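PDB 6KHR: formate-dependent phosphoribosylglycinamide formyltransferase from Mycobacterium tuberculosis H37Rv, which belongs to the ATP-grasp family of enzymes and is found as an assembly of two copies of the same chain. Local coordinates for residues W315-L323 / D339-V350; L375-V383 / V391-V399. One frame throughout, in Å; residues are numbered along the deposited sequence.

How the interactions relate
Interactions 1 and 2 follow one another along the chain and share one antiparallel sheet, their centres about 11 Å apart. Strand 346-351, which carries part of interaction 1, lies next to strand 390-395, which carries part of interaction 2; the probable hydrogen bond from Arg349 N to Ala392 O, 2.9 Å, belongs to that seam. A charge link runs between the two as well: Arg319 NH2 of 315-323 lies 2.5 Å from Asp381 OD2 in a salt bridge. Farther along, Ser344 OG bonds to Ala396 O and packs on Thr395 CB. Both contacts also reach the second subunit, so the same few segments take part both in the sheet of one chain and in the contact with its partner.

Interaction 1: W315-L323 / D339-V350; sequences WVTVRSQRL and DTLMISPGAARV
In this ATP-grasp protein the short helix 317-320 and the segment that leaves it lie along the loop 339-345 and strand 346-350, with one isolated backbone bridge, Gln321 to Met342, where they meet. Ser320 O accepts from Ile343 N at 2.7 Å, the donor standing 37° out of the carbonyl plane, and more weakly from Ser344 N. One residue beyond the bridge, Arg322 N donates to Leu341 O at 3.0 Å. Ile343 packs beside these bonds: its CG1 lies against Arg322 N and its CD1 against Gln321 O, while the residue also packs on Ile343 of the second subunit. Water 1 links Gln321 OE1 with Thr340 O, though OE1 is also bonded to Gln261 NE2; water 2 accepts from Leu323 N and meets Leu341 O.

Toward the strand the contact turns apolar. Val316 has CG2 anti to its backbone N, which carries that methyl to 3.6 Å from Gly346 C, and its CB is 4.0 Å from Ala348 CB. Val350 CG2 approaches Trp315 CD1 obliquely at 3.8 Å, and Phe326 meets the same indole edge-to-face.

At the far end Arg322 and Asp339 form a salt bridge. The arginine chain bends at chi3 (79°), and the guanidinium and carboxylate planes stand 45° apart. Arg322 NH2 and NE both approach Asp339 OD2, while OD1 lies at the guanidinium edge, in its plane, 3.2 Å from NE; all three hydrogen bonds are weak. NH1 instead serves Ser380 O of the second subunit. Its own segment holds the carboxylate as well: in an Asx turn Asp339 OD1 accepts from Leu341 N at 3.2 Å.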
ATOM      1  N   TRP A 315       2.986 -10.845  -1.995  1.00 38.52           N
ATOM      2  CA  TRP A 315       2.677  -9.632  -2.756  1.00 36.56           C
ATOM      3  C   TRP A 315       1.202  -9.513  -3.118  1.00 42.55           C
ATOM      4  O   TRP A 315       0.691  -8.397  -3.257  1.00 39.24           O
ATOM      5  CB  TRP A 315       3.498  -9.580  -4.047  1.00 36.41           C
ATOM      6  CG  TRP A 315       4.818  -8.949  -3.867  1.00 36.40           C
ATOM      7  CD1 TRP A 315       6.025  -9.574  -3.842  1.00 29.26           C
ATOM      8  CD2 TRP A 315       5.079  -7.551  -3.666  1.00 39.16           C
ATOM      9  NE1 TRP A 315       7.020  -8.656  -3.648  1.00 34.70           N
ATOM     10  CE2 TRP A 315       6.470  -7.409  -3.530  1.00 34.39           C
ATOM     11  CE3 TRP A 315       4.271  -6.412  -3.608  1.00 46.77           C
ATOM     12  CZ2 TRP A 315       7.072  -6.175  -3.329  1.00 34.23           C
ATOM     13  CZ3 TRP A 315       4.871  -5.184  -3.424  1.00 47.83           C
ATOM     14  CH2 TRP A 315       6.263  -5.075  -3.288  1.00 42.84           C
ATOM     15  N   VAL A 316       0.506 -10.638  -3.298  1.00 39.51           N
ATOM     16  CA  VAL A 316      -0.921 -10.567  -3.621  1.00 36.76           C
ATOM     17  C   VAL A 316      -1.681  -9.786  -2.560  1.00 32.70           C
ATOM     18  O   VAL A 316      -2.679  -9.122  -2.873  1.00 36.33           O
ATOM     19  CB  VAL A 316      -1.509 -11.989  -3.805  1.00 35.11           C
ATOM     20  CG1 VAL A 316      -1.376 -12.812  -2.529  1.00 39.50           C
ATOM     21  CG2 VAL A 316      -2.954 -11.928  -4.202  1.00 34.69           C
ATOM     22  N   THR A 317      -1.211  -9.817  -1.301  1.00 37.15           N
ATOM     23  CA  THR A 317      -1.952  -9.201  -0.203  1.00 43.71           C
ATOM     24  C   THR A 317      -2.072  -7.691  -0.369  1.00 44.88           C
ATOM     25  O   THR A 317      -3.049  -7.112   0.128  1.00 37.52           O
ATOM     26  CB  THR A 317      -1.329  -9.545   1.169  1.00 35.60           C
ATOM     27  OG1 THR A 317       0.040  -9.119   1.228  1.00 39.10           O
ATOM     28  CG2 THR A 317      -1.417 -11.055   1.454  1.00 25.08           C
ATOM     29  N   VAL A 318      -1.149  -7.063  -1.119  1.00 45.89           N
ATOM     30  CA  VAL A 318      -1.199  -5.612  -1.325  1.00 41.29           C
ATOM     31  C   VAL A 318      -2.572  -5.191  -1.830  1.00 41.20           C
ATOM     32  O   VAL A 318      -3.044  -4.091  -1.520  1.00 42.11           O
ATOM     33  CB  VAL A 318      -0.062  -5.160  -2.278  1.00 31.97           C
ATOM     34  CG1 VAL A 318      -0.268  -3.741  -2.738  1.00 28.30           C
ATOM     35  CG2 VAL A 318       1.299  -5.284  -1.596  1.00 27.41           C
ATOM     36  N   ARG A 319      -3.259  -6.075  -2.566  1.00 36.01           N
ATOM     37  CA  ARG A 319      -4.600  -5.785  -3.058  1.00 36.63           C
ATOM     38  C   ARG A 319      -5.686  -6.726  -2.562  1.00 37.72           C
ATOM     39  O   ARG A 319      -6.864  -6.370  -2.666  1.00 43.35           O
ATOM     40  CB  ARG A 319      -4.637  -5.797  -4.597  1.00 37.04           C
ATOM     41  CG  ARG A 319      -3.973  -4.611  -5.258  1.00 26.62           C
ATOM     42  CD  ARG A 319      -4.732  -3.347  -4.905  1.00 31.68           C
ATOM     43  NE  ARG A 319      -4.002  -2.155  -5.300  1.00 52.03           N
ATOM     44  CZ  ARG A 319      -4.202  -0.956  -4.767  1.00 69.79           C
ATOM     45  NH1 ARG A 319      -5.118  -0.804  -3.818  1.00 75.43           N
ATOM     46  NH2 ARG A 319      -3.492   0.089  -5.180  1.00 70.98           N
ATOM     47  N   SER A 320      -5.351  -7.909  -2.043  1.00 33.72           N
ATOM     48  CA  SER A 320      -6.414  -8.850  -1.686  1.00 31.03           C
ATOM     49  C   SER A 320      -6.829  -8.790  -0.222  1.00 25.86           C
ATOM     50  O   SER A 320      -7.907  -9.294   0.119  1.00 31.92           O
ATOM     51  CB  SER A 320      -6.002 -10.279  -2.021  1.00 33.68           C
ATOM     52  OG  SER A 320      -4.673 -10.516  -1.603  1.00 42.46           O
ATOM     53  N   GLN A 321      -6.027  -8.188   0.645  1.00 25.86           N
ATOM     54  CA  GLN A 321      -6.365  -8.076   2.057  1.00 29.64           C
ATOM     55  C   GLN A 321      -6.573  -6.622   2.431  1.00 26.41           C
ATOM     56  O   GLN A 321      -5.944  -5.738   1.857  1.00 26.47           O
ATOM     57  CB  GLN A 321      -5.260  -8.646   2.965  1.00 37.96           C
ATOM     58  CG  GLN A 321      -4.820 -10.046   2.631  1.00 47.89           C
ATOM     59  CD  GLN A 321      -4.131 -10.725   3.783  1.00 44.37           C
ATOM     60  OE1 GLN A 321      -4.482 -11.841   4.137  1.00 52.15           O
ATOM     61  NE2 GLN A 321      -3.141 -10.055   4.379  1.00 34.31           N
ATOM     62  N   ARG A 322      -7.450  -6.389   3.417  1.00 26.76           N
ATOM     63  CA  ARG A 322      -7.546  -5.074   4.044  1.00 28.39           C
ATOM     64  C   ARG A 322      -6.166  -4.536   4.427  1.00 32.39           C
ATOM     65  O   ARG A 322      -5.808  -3.409   4.082  1.00 45.32           O
ATOM     66  CB  ARG A 322      -8.462  -5.147   5.270  1.00 28.88           C
ATOM     67  CG  ARG A 322      -8.977  -3.806   5.748  1.00 33.22           C
ATOM     68  CD  ARG A 322      -9.783  -3.932   7.051  1.00 37.14           C
ATOM     69  NE  ARG A 322      -8.898  -4.065   8.212  1.00 45.02           N
ATOM     70  CZ  ARG A 322      -8.439  -3.064   8.969  1.00 36.84           C
ATOM     71  NH1 ARG A 322      -8.750  -1.808   8.728  1.00 30.01           N
ATOM     72  NH2 ARG A 322      -7.652  -3.331   9.995  1.00 55.13           N
ATOM     73  N   LEU A 323      -5.375  -5.329   5.139  1.00 27.69           N
ATOM     74  CA  LEU A 323      -4.017  -4.955   5.545  1.00 34.84           C
ATOM     75  C   LEU A 323      -3.016  -5.848   4.814  1.00 38.43           C
ATOM     76  O   LEU A 323      -3.064  -7.078   4.935  1.00 35.96           O
ATOM     77  CB  LEU A 323      -3.844  -5.084   7.059  1.00 34.11           C
ATOM     78  CG  LEU A 323      -4.870  -4.302   7.894  1.00 39.65           C
ATOM     79  CD1 LEU A 323      -4.615  -4.413   9.388  1.00 31.08           C
ATOM     80  CD2 LEU A 323      -4.853  -2.854   7.493  1.00 54.61           C
ATOM     81  N   ASP A 339      -5.859  -7.449  12.066  1.00 48.15           N
ATOM     82  CA  ASP A 339      -6.841  -8.412  11.604  1.00 38.70           C
ATOM     83  C   ASP A 339      -6.332  -8.950  10.280  1.00 39.06           C
ATOM     84  O   ASP A 339      -5.376  -8.420   9.712  1.00 42.23           O
ATOM     85  CB  ASP A 339      -8.248  -7.798  11.459  1.00 54.08           C
ATOM     86  CG  ASP A 339      -8.334  -6.718  10.355  1.00 67.47           C
ATOM     87  OD1 ASP A 339      -8.090  -7.028   9.167  1.00 66.14           O
ATOM     88  OD2 ASP A 339      -8.678  -5.554  10.675  1.00 80.72           O
ATOM     89  N   THR A 340      -6.988  -9.996   9.778  1.00 28.52           N
ATOM     90  CA  THR A 340      -6.593 -10.644   8.540  1.00 33.29           C
ATOM     91  C   THR A 340      -7.746 -10.693   7.541  1.00 34.11           C
ATOM     92  O   THR A 340      -7.781 -11.562   6.672  1.00 38.97           O
ATOM     93  CB  THR A 340      -6.031 -12.045   8.804  1.00 52.82           C
ATOM     94  OG1 THR A 340      -6.976 -12.840   9.544  1.00 54.38           O
ATOM     95  CG2 THR A 340      -4.718 -11.956   9.569  1.00 47.23           C
ATOM     96  N   LEU A 341      -8.654  -9.721   7.606  1.00 40.71           N
ATOM     97  CA  LEU A 341      -9.768  -9.641   6.665  1.00 40.33           C
ATOM     98  C   LEU A 341      -9.289  -9.529   5.220  1.00 39.37           C
ATOM     99  O   LEU A 341      -8.345  -8.800   4.916  1.00 41.22           O
ATOM    100  CB  LEU A 341     -10.651  -8.440   6.994  1.00 42.21           C
ATOM    101  CG  LEU A 341     -11.099  -8.310   8.456  1.00 64.39           C
ATOM    102  CD1 LEU A 341     -11.735  -6.942   8.716  1.00 73.15           C
ATOM    103  CD2 LEU A 341     -12.053  -9.431   8.832  1.00 56.21           C
ATOM    104  N   MET A 342      -9.989 -10.222   4.327  1.00 45.87           N
ATOM    105  CA  MET A 342      -9.756 -10.160   2.888  1.00 42.39           C
ATOM    106  C   MET A 342     -10.695  -9.172   2.200  1.00 48.65           C
ATOM    107  O   MET A 342     -11.901  -9.139   2.477  1.00 39.76           O
ATOM    108  CB  MET A 342      -9.936 -11.541   2.250  1.00 34.69           C
ATOM    109  CG  MET A 342      -8.843 -12.494   2.629  1.00 38.59           C
ATOM    110  SD  MET A 342      -8.617 -13.819   1.455  1.00 59.99           S
ATOM    111  CE  MET A 342      -8.365 -12.951  -0.097  1.00 45.59           C
ATOM    112  N   ILE A 343     -10.137  -8.380   1.286  1.00 47.65           N
ATOM    113  CA  ILE A 343     -10.962  -7.518   0.441  1.00 39.34           C
ATOM    114  C   ILE A 343     -11.733  -8.357  -0.577  1.00 43.02           C
ATOM    115  O   ILE A 343     -12.949  -8.223  -0.733  1.00 31.05           O
ATOM    116  CB  ILE A 343     -10.080  -6.473  -0.270  1.00 35.12           C
ATOM    117  CG1 ILE A 343      -9.474  -5.475   0.719  1.00 39.65           C
ATOM    118  CG2 ILE A 343     -10.884  -5.724  -1.338  1.00 28.36           C
ATOM    119  CD1 ILE A 343      -8.436  -4.560   0.029  1.00 29.00           C
ATOM    120  N   SER A 344     -11.033  -9.245  -1.273  1.00 40.70           N
ATOM    121  CA  SER A 344     -11.545  -9.918  -2.456  1.00 42.06           C
ATOM    122  C   SER A 344     -10.485 -10.916  -2.927  1.00 39.97           C
ATOM    123  O   SER A 344      -9.303 -10.751  -2.611  1.00 31.50           O
ATOM    124  CB  SER A 344     -11.873  -8.910  -3.566  1.00 32.96           C
ATOM    125  OG  SER A 344     -11.435  -9.360  -4.832  1.00 39.61           O
ATOM    126  N   PRO A 345     -10.879 -11.962  -3.656  1.00 32.34           N
ATOM    127  CA  PRO A 345      -9.866 -12.839  -4.267  1.00 26.61           C
ATOM    128  C   PRO A 345      -8.899 -12.035  -5.130  1.00 28.77           C
ATOM    129  O   PRO A 345      -9.245 -10.976  -5.670  1.00 26.59           O
ATOM    130  CB  PRO A 345     -10.695 -13.824  -5.107  1.00 26.51           C
ATOM    131  CG  PRO A 345     -12.107 -13.816  -4.461  1.00 26.83           C
ATOM    132  CD  PRO A 345     -12.270 -12.386  -3.940  1.00 28.32           C
ATOM    133  N   GLY A 346      -7.662 -12.531  -5.259  1.00 28.22           N
ATOM    134  CA  GLY A 346      -6.671 -11.828  -6.048  1.00 26.05           C
ATOM    135  C   GLY A 346      -5.592 -12.762  -6.544  1.00 30.82           C
ATOM    136  O   GLY A 346      -5.513 -13.915  -6.135  1.00 38.27           O
ATOM    137  N   ALA A 347      -4.757 -12.248  -7.445  1.00 26.14           N
ATOM    138  CA  ALA A 347      -3.580 -12.988  -7.884  1.00 32.53           C
ATOM    139  C   ALA A 347      -2.456 -12.017  -8.170  1.00 32.01           C
ATOM    140  O   ALA A 347      -2.674 -10.824  -8.390  1.00 26.44           O
ATOM    141  CB  ALA A 347      -3.842 -13.837  -9.137  1.00 28.74           C
ATOM    142  N   ALA A 348      -1.244 -12.541  -8.180  1.00 28.51           N
ATOM    143  CA  ALA A 348      -0.094 -11.702  -8.448  1.00 29.11           C
ATOM    144  C   ALA A 348       0.913 -12.472  -9.280  1.00 32.91           C
ATOM    145  O   ALA A 348       0.951 -13.703  -9.292  1.00 31.72           O
ATOM    146  CB  ALA A 348       0.558 -11.204  -7.151  1.00 26.25           C
ATOM    147  N   ARG A 349       1.750 -11.719  -9.964  1.00 38.24           N
ATOM    148  CA  ARG A 349       2.823 -12.299 -10.745  1.00 41.54           C
ATOM    149  C   ARG A 349       4.048 -11.447 -10.497  1.00 37.21           C
ATOM    150  O   ARG A 349       4.042 -10.251 -10.810  1.00 44.35           O
ATOM    151  CB  ARG A 349       2.458 -12.351 -12.228  1.00 44.78           C
ATOM    152  CG  ARG A 349       1.798 -13.658 -12.586  1.00 46.45           C
ATOM    153  CD  ARG A 349       1.244 -13.684 -13.976  1.00 47.11           C
ATOM    154  NE  ARG A 349       0.395 -14.856 -14.141  1.00 53.65           N
ATOM    155  CZ  ARG A 349       0.756 -15.952 -14.795  1.00 49.25           C
ATOM    156  NH1 ARG A 349       1.946 -16.001 -15.373  1.00 41.71           N
ATOM    157  NH2 ARG A 349      -0.082 -16.976 -14.891  1.00 64.64           N
ATOM    158  N   VAL A 350       5.069 -12.038  -9.886  1.00 37.82           N
ATOM    159  CA  VAL A 350       6.323 -11.339  -9.655  1.00 51.06           C
ATOM    160  C   VAL A 350       7.247 -11.657 -10.817  1.00 54.44           C
ATOM    161  O   VAL A 350       7.638 -12.813 -11.003  1.00 52.71           O
ATOM    162  CB  VAL A 350       6.953 -11.724  -8.309  1.00 55.98           C
ATOM    163  CG1 VAL A 350       8.272 -10.978  -8.121  1.00 50.56           C
ATOM    164  CG2 VAL A 350       6.000 -11.405  -7.156  1.00 48.54           C
TER
HETATM  165  O   HOH W   1      -6.433 -12.969   5.019  1.00 38.51           O
HETATM  166  O   HOH W   2      -6.057  -7.901   6.377  1.00 47.10           O

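Interaction 2: L375-V383 / V391-V399; sequences LGVPESDVV and VALATAPEV
Glu379 and Leu393 bury the most surface in this antiparallel beta hairpin, strand 380-383 against strand 391-395, followed by Val383 and Val391. Glu379 sits in the type II turn Val377 to Ser380 with a positive phi of 61°; its O accepts from Thr395 N at 3.2 Å, and its chain extends across Thr395 at about a right angle. There Thr395 OG1 donates to Glu379 OE1 at 2.9 Å from the anti side, 35° out of the carboxylate plane, while OE2 pairs with Arg405. The hydroxyl of Ser380 OG spans the turn to Val377 O, 2.6 Å away.

Leu393 faces Asp381 in a hydrogen-bonded pair, its N and O both bonded to that backbone, with Asp381 N to Leu393 O at 2.8 Å. Leu393 CD1 then reaches 3.9 Å to Val383 CG2. Val383 and Val391 form the next hydrogen-bonded pair, their CB atoms 4.2 Å apart.

The two faces meet different neighbours. Leu393 packs on Ala348 and Val391 on Trp315, and the carboxylate of Asp381 pairs with Arg319 of its own chain and with Arg331 of the second subunit; Ser380, Ala392 and Ala394 pack on helix 399-413, while strand 390-395 joins 346-351 on its other edge.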
ATOM      1  N   LEU A 375      -2.769  -1.724 -17.561  1.00 40.17           N
ATOM      2  CA  LEU A 375      -3.818  -1.179 -16.672  1.00 38.25           C
ATOM      3  C   LEU A 375      -5.171  -1.115 -17.362  1.00 35.94           C
ATOM      4  O   LEU A 375      -6.086  -0.664 -16.774  1.00 47.25           O
ATOM      5  CB  LEU A 375      -3.397   0.206 -16.206  1.00 33.20           C
ATOM      6  CG  LEU A 375      -2.772   0.307 -14.828  1.00 40.63           C
ATOM      7  CD1 LEU A 375      -2.538  -1.046 -14.224  1.00 29.35           C
ATOM      8  CD2 LEU A 375      -1.493   1.073 -14.910  1.00 44.52           C
ATOM      9  N   GLY A 376      -5.275  -1.600 -18.573  1.00 31.51           N
ATOM     10  CA  GLY A 376      -6.565  -1.644 -19.263  1.00 32.07           C
ATOM     11  C   GLY A 376      -7.358  -2.837 -18.807  1.00 43.31           C
ATOM     12  O   GLY A 376      -8.547  -2.828 -18.985  1.00 46.74           O
ATOM     13  N   VAL A 377      -6.681  -3.830 -18.256  1.00 38.62           N
ATOM     14  CA  VAL A 377      -7.287  -5.044 -17.670  1.00 41.96           C
ATOM     15  C   VAL A 377      -8.053  -4.650 -16.421  1.00 47.03           C
ATOM     16  O   VAL A 377      -7.489  -4.038 -15.572  1.00 33.61           O
ATOM     17  CB  VAL A 377      -6.169  -6.023 -17.309  1.00 47.24           C
ATOM     18  CG1 VAL A 377      -6.648  -7.140 -16.423  1.00 30.24           C
ATOM     19  CG2 VAL A 377      -5.470  -6.551 -18.529  1.00 42.10           C
ATOM     20  N   PRO A 378      -9.338  -5.000 -16.293  1.00 55.03           N
ATOM     21  CA  PRO A 378     -10.117  -4.665 -15.113  1.00 46.02           C
ATOM     22  C   PRO A 378      -9.601  -5.145 -13.750  1.00 52.79           C
ATOM     23  O   PRO A 378      -9.095  -6.192 -13.645  1.00 46.34           O
ATOM     24  CB  PRO A 378     -11.484  -5.277 -15.376  1.00 31.10           C
ATOM     25  CG  PRO A 378     -11.281  -6.196 -16.524  1.00 34.96           C
ATOM     26  CD  PRO A 378     -10.118  -5.659 -17.310  1.00 40.48           C
ATOM     27  N   GLU A 379      -9.711  -4.267 -12.754  1.00 52.28           N
ATOM     28  CA  GLU A 379      -9.338  -4.441 -11.332  1.00 33.33           C
ATOM     29  C   GLU A 379      -7.854  -4.731 -11.214  1.00 35.95           C
ATOM     30  O   GLU A 379      -7.481  -5.406 -10.327  1.00 38.87           O
ATOM     31  CB  GLU A 379     -10.155  -5.548 -10.682  1.00 53.94           C
ATOM     32  CG  GLU A 379     -11.525  -5.158 -10.198  1.00 72.53           C
ATOM     33  CD  GLU A 379     -12.290  -6.238  -9.455  1.00 86.50           C
ATOM     34  OE1 GLU A 379     -12.014  -6.475  -8.286  1.00 85.44           O
ATOM     35  OE2 GLU A 379     -13.181  -6.818 -10.044  1.00 89.27           O
ATOM     36  N   SER A 380      -7.052  -4.138 -12.058  1.00 28.71           N
ATOM     37  CA  SER A 380      -5.618  -4.440 -12.061  1.00 37.35           C
ATOM     38  C   SER A 380      -4.787  -3.351 -11.396  1.00 45.91           C
ATOM     39  O   SER A 380      -5.232  -2.255 -11.249  1.00 45.35           O
ATOM     40  CB  SER A 380      -5.173  -4.732 -13.447  1.00 33.78           C
ATOM     41  OG  SER A 380      -5.318  -3.628 -14.297  1.00 37.58           O
ATOM     42  N   ASP A 381      -3.615  -3.745 -10.951  1.00 46.22           N
ATOM     43  CA  ASP A 381      -2.644  -2.818 -10.358  1.00 52.08           C
ATOM     44  C   ASP A 381      -1.251  -3.294 -10.726  1.00 45.58           C
ATOM     45  O   ASP A 381      -1.079  -4.386 -11.153  1.00 51.38           O
ATOM     46  CB  ASP A 381      -2.831  -2.647  -8.859  1.00 69.01           C
ATOM     47  CG  ASP A 381      -2.431  -1.268  -8.377  1.00 93.22           C
ATOM     48  OD1 ASP A 381      -2.031  -0.446  -9.209  1.00 99.27           O
ATOM     49  OD2 ASP A 381      -2.516  -1.034  -7.179  1.00 97.19           O
ATOM     50  N   VAL A 382      -0.286  -2.441 -10.462  1.00 34.02           N
ATOM     51  CA  VAL A 382       1.116  -2.748 -10.814  1.00 42.78           C
ATOM     52  C   VAL A 382       2.047  -2.049  -9.824  1.00 44.78           C
ATOM     53  O   VAL A 382       1.639  -1.107  -9.257  1.00 57.02           O
ATOM     54  CB  VAL A 382       1.333  -2.340 -12.278  1.00 46.26           C
ATOM     55  CG1 VAL A 382       2.671  -1.737 -12.577  1.00 43.36           C
ATOM     56  CG2 VAL A 382       1.091  -3.480 -13.204  1.00 33.70           C
ATOM     57  N   VAL A 383       3.195  -2.642  -9.527  1.00 44.01           N
ATOM     58  CA  VAL A 383       4.249  -2.034  -8.677  1.00 44.71           C
ATOM     59  C   VAL A 383       5.551  -2.154  -9.461  1.00 44.71           C
ATOM     60  O   VAL A 383       6.030  -3.234  -9.554  1.00 47.07           O
ATOM     61  CB  VAL A 383       4.360  -2.738  -7.320  1.00 45.42           C
ATOM     62  CG1 VAL A 383       5.158  -1.919  -6.339  1.00 52.32           C
ATOM     63  CG2 VAL A 383       3.021  -3.050  -6.727  1.00 39.70           C
ATOM     64  N   VAL A 391       5.627  -6.136 -10.150  1.00 45.40           N
ATOM     65  CA  VAL A 391       4.547  -6.998  -9.697  1.00 46.18           C
ATOM     66  C   VAL A 391       3.287  -6.648 -10.470  1.00 38.76           C
ATOM     67  O   VAL A 391       2.875  -5.480 -10.510  1.00 35.26           O
ATOM     68  CB  VAL A 391       4.305  -6.867  -8.181  1.00 48.51           C
ATOM     69  CG1 VAL A 391       3.168  -7.779  -7.765  1.00 50.04           C
ATOM     70  CG2 VAL A 391       5.584  -7.175  -7.386  1.00 47.19           C
ATOM     71  N   ALA A 392       2.672  -7.655 -11.074  1.00 35.86           N
ATOM     72  CA  ALA A 392       1.377  -7.502 -11.722  1.00 33.09           C
ATOM     73  C   ALA A 392       0.302  -8.017 -10.779  1.00 37.76           C
ATOM     74  O   ALA A 392       0.461  -9.084 -10.173  1.00 42.40           O
ATOM     75  CB  ALA A 392       1.328  -8.268 -13.043  1.00 28.53           C
ATOM     76  N   LEU A 393      -0.787  -7.249 -10.637  1.00 35.65           N
ATOM     77  CA  LEU A 393      -1.826  -7.611  -9.682  1.00 31.18           C
ATOM     78  C   LEU A 393      -3.205  -7.447 -10.289  1.00 33.08           C
ATOM     79  O   LEU A 393      -3.455  -6.500 -11.035  1.00 30.91           O
ATOM     80  CB  LEU A 393      -1.738  -6.766  -8.411  1.00 34.06           C
ATOM     81  CG  LEU A 393      -0.395  -6.770  -7.682  1.00 40.95           C
ATOM     82  CD1 LEU A 393      -0.079  -5.384  -7.128  1.00 26.79           C
ATOM     83  CD2 LEU A 393      -0.443  -7.765  -6.569  1.00 28.83           C
ATOM     84  N   ALA A 394      -4.104  -8.353  -9.930  1.00 27.17           N
ATOM     85  CA  ALA A 394      -5.509  -8.227 -10.261  1.00 27.42           C
ATOM     86  C   ALA A 394      -6.334  -8.768  -9.104  1.00 40.60           C
ATOM     87  O   ALA A 394      -5.883  -9.642  -8.356  1.00 46.33           O
ATOM     88  CB  ALA A 394      -5.857  -8.996 -11.523  1.00 29.41           C
ATOM     89  N   THR A 395      -7.545  -8.245  -8.962  1.00 27.34           N
ATOM     90  CA  THR A 395      -8.544  -8.875  -8.119  1.00 39.68           C
ATOM     91  C   THR A 395      -9.773  -9.142  -8.965  1.00 33.65           C
ATOM     92  O   THR A 395      -9.866  -8.688 -10.093  1.00 33.97           O
ATOM     93  CB  THR A 395      -8.888  -8.015  -6.891  1.00 41.25           C
ATOM     94  OG1 THR A 395      -9.275  -6.701  -7.320  1.00 37.57           O
ATOM     95  CG2 THR A 395      -7.673  -7.954  -5.911  1.00 26.70           C
ATOM     96  N   ALA A 396     -10.728  -9.868  -8.402  1.00 33.98           N
ATOM     97  CA  ALA A 396     -11.909 -10.348  -9.107  1.00 28.33           C
ATOM     98  C   ALA A 396     -12.840 -11.005  -8.105  1.00 34.96           C
ATOM     99  O   ALA A 396     -12.416 -11.336  -6.981  1.00 33.18           O
ATOM    100  CB  ALA A 396     -11.524 -11.363 -10.181  1.00 31.42           C
ATOM    101  N   PRO A 397     -14.104 -11.219  -8.458  1.00 28.89           N
ATOM    102  CA  PRO A 397     -14.973 -12.024  -7.584  1.00 28.93           C
ATOM    103  C   PRO A 397     -14.542 -13.462  -7.484  1.00 28.54           C
ATOM    104  O   PRO A 397     -14.987 -14.147  -6.561  1.00 38.96           O
ATOM    105  CB  PRO A 397     -16.358 -11.911  -8.233  1.00 29.79           C
ATOM    106  CG  PRO A 397     -16.298 -10.683  -9.069  1.00 30.16           C
ATOM    107  CD  PRO A 397     -14.855 -10.517  -9.508  1.00 30.10           C
ATOM    108  N   GLU A 398     -13.696 -13.963  -8.383  1.00 38.31           N
ATOM    109  CA  GLU A 398     -13.211 -15.334  -8.274  1.00 28.06           C
ATOM    110  C   GLU A 398     -11.718 -15.391  -8.536  1.00 29.58           C
ATOM    111  O   GLU A 398     -11.172 -14.607  -9.327  1.00 36.41           O
ATOM    112  CB  GLU A 398     -13.915 -16.282  -9.235  1.00 36.46           C
ATOM    113  CG  GLU A 398     -15.302 -16.674  -8.811  1.00 35.71           C
ATOM    114  CD  GLU A 398     -16.316 -15.586  -9.113  1.00 60.24           C
ATOM    115  OE1 GLU A 398     -16.254 -14.979 -10.218  1.00 64.81           O
ATOM    116  OE2 GLU A 398     -17.160 -15.327  -8.230  1.00 68.05           O
ATOM    117  N   VAL A 399     -11.067 -16.336  -7.854  1.00 30.59           N
ATOM    118  CA  VAL A 399      -9.625 -16.507  -8.009  1.00 38.31           C
ATOM    119  C   VAL A 399      -9.289 -16.787  -9.460  1.00 36.80           C
ATOM    120  O   VAL A 399      -8.289 -16.286  -9.989  1.00 33.24           O
ATOM    121  CB  VAL A 399      -9.110 -17.627  -7.079  1.00 34.55           C
ATOM    122  CG1 VAL A 399      -7.663 -17.944  -7.382  1.00 29.28           C
ATOM    123  CG2 VAL A 399      -9.257 -17.201  -5.643  1.00 46.37           C
TER